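PDB 3LHN: lipoprotein from Shewanella oneidensis, which is of unproven function but, as an NlpE-like lipoprotein with a calycin-type barrel, may bind lipid or other apolar molecules at the cell envelope. Local coordinates for residues D21-N25 against W79-S84; L27-Y33 against V96-L101. All coordinates share one frame; numbering follows the deposited sequence.

Contact 1 of 2, residues D21-N25 against W79-S84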
ATOM      1  N   ASP A  21     -16.264   6.395  30.001  1.00 12.45           N
ATOM      2  CA  ASP A  21     -17.455   5.780  29.459  1.00 11.89           C
ATOM      3  C   ASP A  21     -17.227   5.613  27.974  1.00  9.98           C
ATOM      4  O   ASP A  21     -17.649   6.407  27.144  1.00 10.16           O
ATOM      5  CB  ASP A  21     -18.651   6.671  29.741  1.00 12.50           C
ATOM      6  CG  ASP A  21     -19.924   6.070  29.293  1.00 14.23           C
ATOM      7  OD1 ASP A  21     -19.962   4.968  28.792  1.00 14.51           O
ATOM      8  OD2 ASP A  21     -20.964   6.786  29.438  1.00 20.42           O
ATOM      9  N   THR A  22     -16.518   4.544  27.652  1.00  8.62           N
ATOM     10  CA  THR A  22     -16.048   4.265  26.328  1.00  7.79           C
ATOM     11  C   THR A  22     -16.377   2.848  25.857  1.00  6.66           C
ATOM     12  O   THR A  22     -16.634   1.959  26.679  1.00  7.28           O
ATOM     13  CB  THR A  22     -14.520   4.363  26.256  1.00  7.34           C
ATOM     14  OG1 THR A  22     -13.941   3.341  27.069  1.00  7.65           O
ATOM     15  CG2 THR A  22     -14.003   5.779  26.747  1.00  8.67           C
ATOM     16  N   SER A  23     -16.353   2.626  24.549  1.00  7.87           N
ATOM     17  CA  SER A  23     -16.544   1.304  24.016  1.00  8.46           C
ATOM     18  C   SER A  23     -15.481   0.321  24.513  1.00  7.86           C
ATOM     19  O   SER A  23     -15.789  -0.858  24.775  1.00  7.47           O
ATOM     20  CB  SER A  23     -16.508   1.312  22.522  1.00  9.83           C
ATOM     21  OG  SER A  23     -17.566   2.113  22.036  1.00 12.62           O
ATOM     22  N   GLN A  24     -14.231   0.780  24.652  1.00  6.93           N
ATOM     23  CA  GLN A  24     -13.163  -0.025  25.158  1.00  6.12           C
ATOM     24  C   GLN A  24     -13.495  -0.629  26.534  1.00  6.59           C
ATOM     25  O   GLN A  24     -13.133  -1.792  26.831  1.00  7.34           O
ATOM     26  CB  GLN A  24     -11.907   0.851  25.203  1.00  7.11           C
ATOM     27  CG  GLN A  24     -10.665   0.142  25.647  1.00  6.77           C
ATOM     28  CD  GLN A  24      -9.442   1.048  25.633  1.00  7.65           C
ATOM     29  OE1 GLN A  24      -9.553   2.258  25.486  1.00  8.72           O
ATOM     30  NE2 GLN A  24      -8.268   0.427  25.759  1.00  8.94           N
ATOM     31  N   ASN A  25     -14.198   0.143  27.351  1.00  6.19           N
ATOM     32  CA  ASN A  25     -14.562  -0.298  28.684  1.00  6.73           C
ATOM     33  C   ASN A  25     -15.908  -0.997  28.726  1.00  7.76           C
ATOM     34  O   ASN A  25     -16.170  -1.726  29.679  1.00  9.81           O
ATOM     35  CB  ASN A  25     -14.499   0.886  29.658  1.00  7.03           C
ATOM     36  CG  ASN A  25     -13.075   1.359  29.900  1.00  8.15           C
ATOM     37  OD1 ASN A  25     -12.105   0.614  29.700  1.00  8.55           O
ATOM     38  ND2 ASN A  25     -12.937   2.654  30.308  1.00  8.73           N
ATOM     39  N   TRP A  79      -5.584   2.240  20.844  1.00 10.15           N
ATOM     40  CA  TRP A  79      -6.884   2.866  20.857  1.00  9.27           C
ATOM     41  C   TRP A  79      -6.772   4.369  20.789  1.00 10.95           C
ATOM     42  O   TRP A  79      -5.808   4.962  21.315  1.00 13.02           O
ATOM     43  CB  TRP A  79      -7.611   2.525  22.160  1.00  8.48           C
ATOM     44  CG  TRP A  79      -7.906   1.091  22.347  1.00  8.19           C
ATOM     45  CD1 TRP A  79      -7.036   0.142  22.756  1.00 10.30           C
ATOM     46  CD2 TRP A  79      -9.170   0.475  22.202  1.00  8.11           C
ATOM     47  NE1 TRP A  79      -7.666  -1.029  22.864  1.00  9.07           N
ATOM     48  CE2 TRP A  79      -8.969  -0.889  22.498  1.00  8.44           C
ATOM     49  CE3 TRP A  79     -10.443   0.922  21.790  1.00  8.94           C
ATOM     50  CZ2 TRP A  79      -9.950  -1.803  22.422  1.00  9.70           C
ATOM     51  CZ3 TRP A  79     -11.474  -0.016  21.745  1.00  8.99           C
ATOM     52  CH2 TRP A  79     -11.196  -1.374  22.060  1.00  8.42           C
ATOM     53  N   ASP A  80      -7.757   4.996  20.167  1.00 10.49           N
ATOM     54  CA  ASP A  80      -7.835   6.447  20.241  1.00 12.17           C
ATOM     55  C   ASP A  80      -8.236   6.932  21.661  1.00 13.66           C
ATOM     56  O   ASP A  80      -8.603   6.173  22.536  1.00 11.59           O
ATOM     57  CB  ASP A  80      -8.718   7.018  19.139  1.00 13.40           C
ATOM     58  CG  ASP A  80     -10.191   6.656  19.257  1.00 12.85           C
ATOM     59  OD1 ASP A  80     -10.560   5.849  20.079  1.00 11.40           O
ATOM     60  OD2 ASP A  80     -11.003   7.203  18.450  1.00 17.37           O
ATOM     61  N   SER A  81      -8.097   8.240  21.888  1.00 16.32           N
ATOM     62  CA  SER A  81      -8.362   8.781  23.213  1.00 18.61           C
ATOM     63  C   SER A  81      -9.828   8.569  23.616  1.00 18.10           C
ATOM     64  O   SER A  81     -10.135   8.462  24.800  1.00 20.61           O
ATOM     65  CB  SER A  81      -7.987  10.271  23.290  1.00 20.83           C
ATOM     66  OG  SER A  81      -8.546  10.986  22.197  1.00 22.80           O
ATOM     67  N   ASN A  82     -10.720   8.476  22.631  1.00 16.18           N
ATOM     68  CA  ASN A  82     -12.130   8.219  22.898  1.00 15.97           C
ATOM     69  C   ASN A  82     -12.431   6.757  23.208  1.00 12.69           C
ATOM     70  O   ASN A  82     -13.555   6.428  23.562  1.00 10.67           O
ATOM     71  CB  ASN A  82     -12.950   8.629  21.682  1.00 19.25           C
ATOM     72  CG  ASN A  82     -13.111  10.131  21.580  1.00 22.52           C
ATOM     73  OD1 ASN A  82     -12.941  10.846  22.575  1.00 25.38           O
ATOM     74  ND2 ASN A  82     -13.465  10.611  20.403  1.00 25.27           N
ATOM     75  N   GLY A  83     -11.446   5.867  23.117  1.00 10.11           N
ATOM     76  CA  GLY A  83     -11.679   4.436  23.418  1.00  9.92           C
ATOM     77  C   GLY A  83     -12.699   3.788  22.505  1.00  8.65           C
ATOM     78  O   GLY A  83     -13.428   2.919  22.923  1.00  8.78           O
ATOM     79  N   SER A  84     -12.668   4.165  21.228  1.00  9.87           N
ATOM     80  CA  SER A  84     -13.621   3.732  20.264  1.00 10.51           C
ATOM     81  C   SER A  84     -13.027   3.095  19.010  1.00 10.46           C
ATOM     82  O   SER A  84     -13.639   2.186  18.418  1.00 10.70           O
ATOM     83  CB  SER A  84     -14.388   5.005  19.850  1.00 13.55           C
ATOM     84  OG  SER A  84     -15.281   4.724  18.854  1.00 15.39           O
TER
HETATM   85  O   HOH W   1     -16.053   5.109  23.148  1.00 11.96           O
HETATM   86  O   HOH W   2     -16.717   2.479  19.299  1.00 18.48           O
HETATM   87  O   HOH W   3      -8.240   4.587  25.118  1.00 24.64           O
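Gln24 N donates to Gly83 O at 2.9 Å, the one direct hydrogen bond between 21-25 and 79-84. It joins the first turn of a short helix to the type I turn Asp80-Gly83. Thr22 is the helix N-cap, its OG1 accepting from Asn25 N at 3.2 Å. Gly83 has positive phi (62°), and a CB there would collide with Thr22 CB. Water 1, held by Ser23 N and Asn82 O, and water 2, shared by Ser23 OG and Ser84 OG, add bridges.

With CG anti to its backbone N (chi1 -177°) and the chain extended beyond, Gln24 lies over one face of the Trp79 indole. Gln24 CG sits 3.6 Å from the centroid of the Trp79 six-membered ring, a CH-pi contact, and the amide stacks on the indole with the planes 11° apart. Gln24 OE1 receives a hydrogen from water 3, which also donates to Asp80 O. Outside the segments, Trp79 NE1 hydrogen-bonds to Asn55 OD1. A leucine in place of Trp79 would probably leave the Gln24 amide without its flat support and Asn55 OD1 without the indole N-H.

Trp79 ends strand 69-79, and its ring meets Trp29 edge-to-face and touches Val96 of strand 93-97. Asp80 OD1 accepts from Ser84 N and Lys85 N, tying the turn to the start of strand 85-88; the helix thus packs against the connection between two neighbouring barrel strands.

Contact 2 of 2, residues L27-Y33 against V96-L101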
ATOM      1  N   LEU A  27     -17.463  -2.915  26.103  1.00  6.39           N
ATOM      2  CA  LEU A  27     -17.671  -4.063  25.231  1.00  6.73           C
ATOM      3  C   LEU A  27     -16.786  -5.246  25.597  1.00  7.74           C
ATOM      4  O   LEU A  27     -15.657  -5.071  26.046  1.00  7.57           O
ATOM      5  CB  LEU A  27     -17.343  -3.704  23.780  1.00  8.15           C
ATOM      6  CG  LEU A  27     -18.183  -2.612  23.111  1.00  9.64           C
ATOM      7  CD1 LEU A  27     -17.744  -2.267  21.695  1.00 11.99           C
ATOM      8  CD2 LEU A  27     -19.646  -3.040  23.103  1.00 12.77           C
ATOM      9  N   ASP A  28     -17.297  -6.445  25.354  1.00  7.11           N
ATOM     10  CA  ASP A  28     -16.513  -7.674  25.457  1.00  8.18           C
ATOM     11  C   ASP A  28     -15.871  -7.790  24.056  1.00  8.69           C
ATOM     12  O   ASP A  28     -16.278  -8.589  23.196  1.00  9.78           O
ATOM     13  CB  ASP A  28     -17.334  -8.911  25.801  1.00 11.11           C
ATOM     14  CG  ASP A  28     -16.464 -10.169  25.857  1.00 17.13           C
ATOM     15  OD1 ASP A  28     -15.251 -10.013  26.015  1.00 19.83           O
ATOM     16  OD2 ASP A  28     -17.036 -11.269  25.750  1.00 22.43           O
ATOM     17  N   TRP A  29     -14.883  -6.954  23.813  1.00  7.05           N
ATOM     18  CA  TRP A  29     -14.239  -6.855  22.485  1.00  7.08           C
ATOM     19  C   TRP A  29     -13.116  -7.871  22.215  1.00  7.78           C
ATOM     20  O   TRP A  29     -12.883  -8.166  21.082  1.00  7.88           O
ATOM     21  CB  TRP A  29     -13.791  -5.419  22.138  1.00  7.13           C
ATOM     22  CG  TRP A  29     -12.873  -4.803  23.182  1.00  7.94           C
ATOM     23  CD1 TRP A  29     -13.225  -3.976  24.207  1.00  7.14           C
ATOM     24  CD2 TRP A  29     -11.468  -5.038  23.323  1.00  7.27           C
ATOM     25  NE1 TRP A  29     -12.138  -3.704  24.994  1.00  8.01           N
ATOM     26  CE2 TRP A  29     -11.043  -4.318  24.461  1.00  8.07           C
ATOM     27  CE3 TRP A  29     -10.526  -5.804  22.609  1.00  7.43           C
ATOM     28  CZ2 TRP A  29      -9.723  -4.312  24.889  1.00  8.71           C
ATOM     29  CZ3 TRP A  29      -9.228  -5.801  23.035  1.00  8.59           C
ATOM     30  CH2 TRP A  29      -8.839  -5.069  24.183  1.00  8.21           C
ATOM     31  N   PRO A  30     -12.389  -8.368  23.225  1.00  6.54           N
ATOM     32  CA  PRO A  30     -11.390  -9.436  22.907  1.00  7.74           C
ATOM     33  C   PRO A  30     -12.130 -10.603  22.233  1.00  8.41           C
ATOM     34  O   PRO A  30     -13.169 -11.025  22.688  1.00  9.16           O
ATOM     35  CB  PRO A  30     -10.802  -9.794  24.281  1.00  7.77           C
ATOM     36  CG  PRO A  30     -10.989  -8.578  25.088  1.00  7.76           C
ATOM     37  CD  PRO A  30     -12.358  -8.042  24.675  1.00  6.96           C
ATOM     38  N   GLY A  31     -11.584 -11.079  21.142  1.00  7.33           N
ATOM     39  CA  GLY A  31     -12.215 -12.137  20.400  1.00  8.01           C
ATOM     40  C   GLY A  31     -11.829 -12.136  18.946  1.00  6.95           C
ATOM     41  O   GLY A  31     -10.879 -11.456  18.533  1.00  7.89           O
ATOM     42  N   VAL A  32     -12.550 -12.947  18.186  1.00  6.75           N
ATOM     43  CA  VAL A  32     -12.270 -13.233  16.810  1.00  6.10           C
ATOM     44  C   VAL A  32     -13.365 -12.701  15.922  1.00  6.21           C
ATOM     45  O   VAL A  32     -14.545 -12.953  16.158  1.00  7.77           O
ATOM     46  CB  VAL A  32     -12.163 -14.756  16.605  1.00  6.55           C
ATOM     47  CG1 VAL A  32     -11.848 -15.137  15.140  1.00  9.00           C
ATOM     48  CG2 VAL A  32     -11.103 -15.354  17.558  1.00  8.15           C
ATOM     49  N   TYR A  33     -13.006 -11.962  14.901  1.00  6.45           N
ATOM     50  CA  TYR A  33     -13.939 -11.308  13.981  1.00  6.42           C
ATOM     51  C   TYR A  33     -13.636 -11.700  12.571  1.00  8.38           C
ATOM     52  O   TYR A  33     -12.430 -11.799  12.192  1.00  8.76           O
ATOM     53  CB  TYR A  33     -13.796  -9.791  14.144  1.00  6.73           C
ATOM     54  CG  TYR A  33     -14.057  -9.273  15.550  1.00  6.59           C
ATOM     55  CD1 TYR A  33     -13.032  -9.270  16.513  1.00  6.68           C
ATOM     56  CD2 TYR A  33     -15.298  -8.740  15.886  1.00  7.39           C
ATOM     57  CE1 TYR A  33     -13.267  -8.837  17.781  1.00  8.20           C
ATOM     58  CE2 TYR A  33     -15.548  -8.264  17.146  1.00  7.14           C
ATOM     59  CZ  TYR A  33     -14.513  -8.314  18.091  1.00  8.29           C
ATOM     60  OH  TYR A  33     -14.750  -7.787  19.364  1.00  8.82           O
ATOM     61  N   VAL A  96     -14.699  -0.169  16.936  1.00  8.28           N
ATOM     62  CA  VAL A  96     -15.042  -1.362  17.723  1.00  8.82           C
ATOM     63  C   VAL A  96     -16.490  -1.208  18.168  1.00  8.79           C
ATOM     64  O   VAL A  96     -16.832  -0.226  18.840  1.00 10.52           O
ATOM     65  CB  VAL A  96     -14.110  -1.479  18.939  1.00  9.19           C
ATOM     66  CG1 VAL A  96     -14.415  -2.749  19.771  1.00  9.98           C
ATOM     67  CG2 VAL A  96     -12.631  -1.471  18.512  1.00 10.59           C
ATOM     68  N   GLY A  97     -17.334  -2.166  17.808  1.00  7.96           N
ATOM     69  CA  GLY A  97     -18.725  -2.072  18.078  1.00  9.21           C
ATOM     70  C   GLY A  97     -19.272  -3.334  18.727  1.00  7.69           C
ATOM     71  O   GLY A  97     -18.555  -4.270  19.029  1.00  7.80           O
ATOM     72  N   GLU A  98     -20.580  -3.374  18.923  1.00  8.75           N
ATOM     73  CA  GLU A  98     -21.222  -4.554  19.516  1.00  9.03           C
ATOM     74  C   GLU A  98     -21.143  -5.752  18.567  1.00  7.94           C
ATOM     75  O   GLU A  98     -21.762  -5.761  17.465  1.00  8.84           O
ATOM     76  CB  GLU A  98     -22.683  -4.256  19.894  1.00 11.26           C
ATOM     77  CG  GLU A  98     -22.721  -3.229  21.019  1.00 14.04           C
ATOM     78  CD  GLU A  98     -24.025  -3.115  21.754  1.00 19.04           C
ATOM     79  OE1 GLU A  98     -24.726  -4.159  21.878  1.00 22.11           O
ATOM     80  OE2 GLU A  98     -24.240  -2.008  22.333  1.00 21.63           O
ATOM     81  N   ASN A  99     -20.413  -6.776  19.014  1.00  7.21           N
ATOM     82  CA  ASN A  99     -20.199  -8.002  18.253  1.00  7.07           C
ATOM     83  C   ASN A  99     -19.597  -7.786  16.860  1.00  7.58           C
ATOM     84  O   ASN A  99     -19.816  -8.605  15.972  1.00  9.22           O
ATOM     85  CB  ASN A  99     -21.488  -8.782  18.136  1.00  7.55           C
ATOM     86  CG  ASN A  99     -21.985  -9.242  19.498  1.00  7.42           C
ATOM     87  OD1 ASN A  99     -21.181  -9.613  20.362  1.00  8.68           O
ATOM     88  ND2 ASN A  99     -23.322  -9.236  19.674  1.00  8.55           N
ATOM     89  N   GLN A 100     -18.889  -6.689  16.659  1.00  8.51           N
ATOM     90  CA  GLN A 100     -18.277  -6.432  15.345  1.00  7.76           C
ATOM     91  C   GLN A 100     -17.182  -5.405  15.398  1.00  8.62           C
ATOM     92  O   GLN A 100     -17.044  -4.621  16.368  1.00  9.20           O
ATOM     93  CB  GLN A 100     -19.372  -5.928  14.395  1.00 10.02           C
ATOM     94  CG  GLN A 100     -19.902  -4.543  14.726  1.00 11.11           C
ATOM     95  CD  GLN A 100     -20.780  -3.956  13.642  1.00 15.64           C
ATOM     96  OE1 GLN A 100     -21.729  -4.587  13.212  1.00 16.24           O
ATOM     97  NE2 GLN A 100     -20.415  -2.790  13.145  1.00 15.25           N
ATOM     98  N   LEU A 101     -16.376  -5.467  14.351  1.00  8.79           N
ATOM     99  CA  LEU A 101     -15.427  -4.399  14.019  1.00  8.83           C
ATOM    100  C   LEU A 101     -15.807  -3.844  12.653  1.00 11.02           C
ATOM    101  O   LEU A 101     -16.251  -4.598  11.766  1.00 12.14           O
ATOM    102  CB  LEU A 101     -14.002  -4.908  13.967  1.00  8.85           C
ATOM    103  CG  LEU A 101     -13.428  -5.613  15.169  1.00  8.94           C
ATOM    104  CD1 LEU A 101     -12.022  -6.147  14.856  1.00  9.74           C
ATOM    105  CD2 LEU A 101     -13.440  -4.677  16.373  1.00  9.20           C
TER
HETATM  106  O   HOH W   4     -16.595  -5.833  20.258  1.00  8.46           O
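Tyr33 and Leu27 bury the most surface here, 92 and 77 Å², and each meets a different part of 96-101. Leu101 crosses Tyr33 at about a right angle, its CG over the centre of the phenol ring, 3.7 Å from the centroid and 11° off the normal: a CH-pi contact. Leu101 CD1 lies over the same face, 3.7 Å from Tyr33 CD1. The backbone of the type II turn Gly97-Gln100 meets the ring differently, Gln100 N lying in its plane at the edge, 3.7 Å from Tyr33 CE2.

The phenol oxygen is gripped twice. Tyr33 OH donates to Trp29 O at 2.6 Å, approaching 19° out of the carbonyl plane, and accepts from water 4, which also donates to Gly97 O. No direct hydrogen bond joins the two segments, so this water provides a polar bridge between them. Together the two bonds hold the hydroxyl of this buried side chain in place and satisfy it.

Leu27 spreads its two methyls over the other end of the contact. With CG anti to the carbonyl carbon and CD1 anti to CA, Leu27 sets CD1 at 3.4 Å from Gly97 O and CD2 at 3.7 Å from Glu98 CG. Val96 CG1 touches both Leu27 CD1 and Trp29 CB, 3.6 Å from the latter.

Asp28 O and Asn99 OD1 both accept from Lys123 NZ, a further tie between the segments. Strand 31-37, which begins at Gly31, pairs with strand 44-51, while Tyr33 also touches Leu121 of strand 120-123. Leu101, on strand 100-103, reaches across to Leu49 and Leu51, so the contact joins strands that are not neighbours in the sheet, through the interior of the antiparallel barrel.

From the N terminus, the chain passes through 21-25 and helix 23-26 and then 27-33, which leads into strand 31-37. Contact 1 closes a loop of 53 residues when 79-84 returns to the helix; contact 2 closes one of 62 residues when 96-101 meets 27-33. Their segments alternate, so the loops cross rather than nest. With centres 13 Å apart they also touch: Gln24 O lies 2.8 Å from Trp29 NE1, a probable hydrogen bond, and Trp79 CZ2 lies 3.4 Å from Trp29 CE2. Ser84, just before strand 85-88, hydrogen-bonds by its backbone to Val96 of strand 93-97. Together they tie the N-terminal lead-in to the later strands of the barrel.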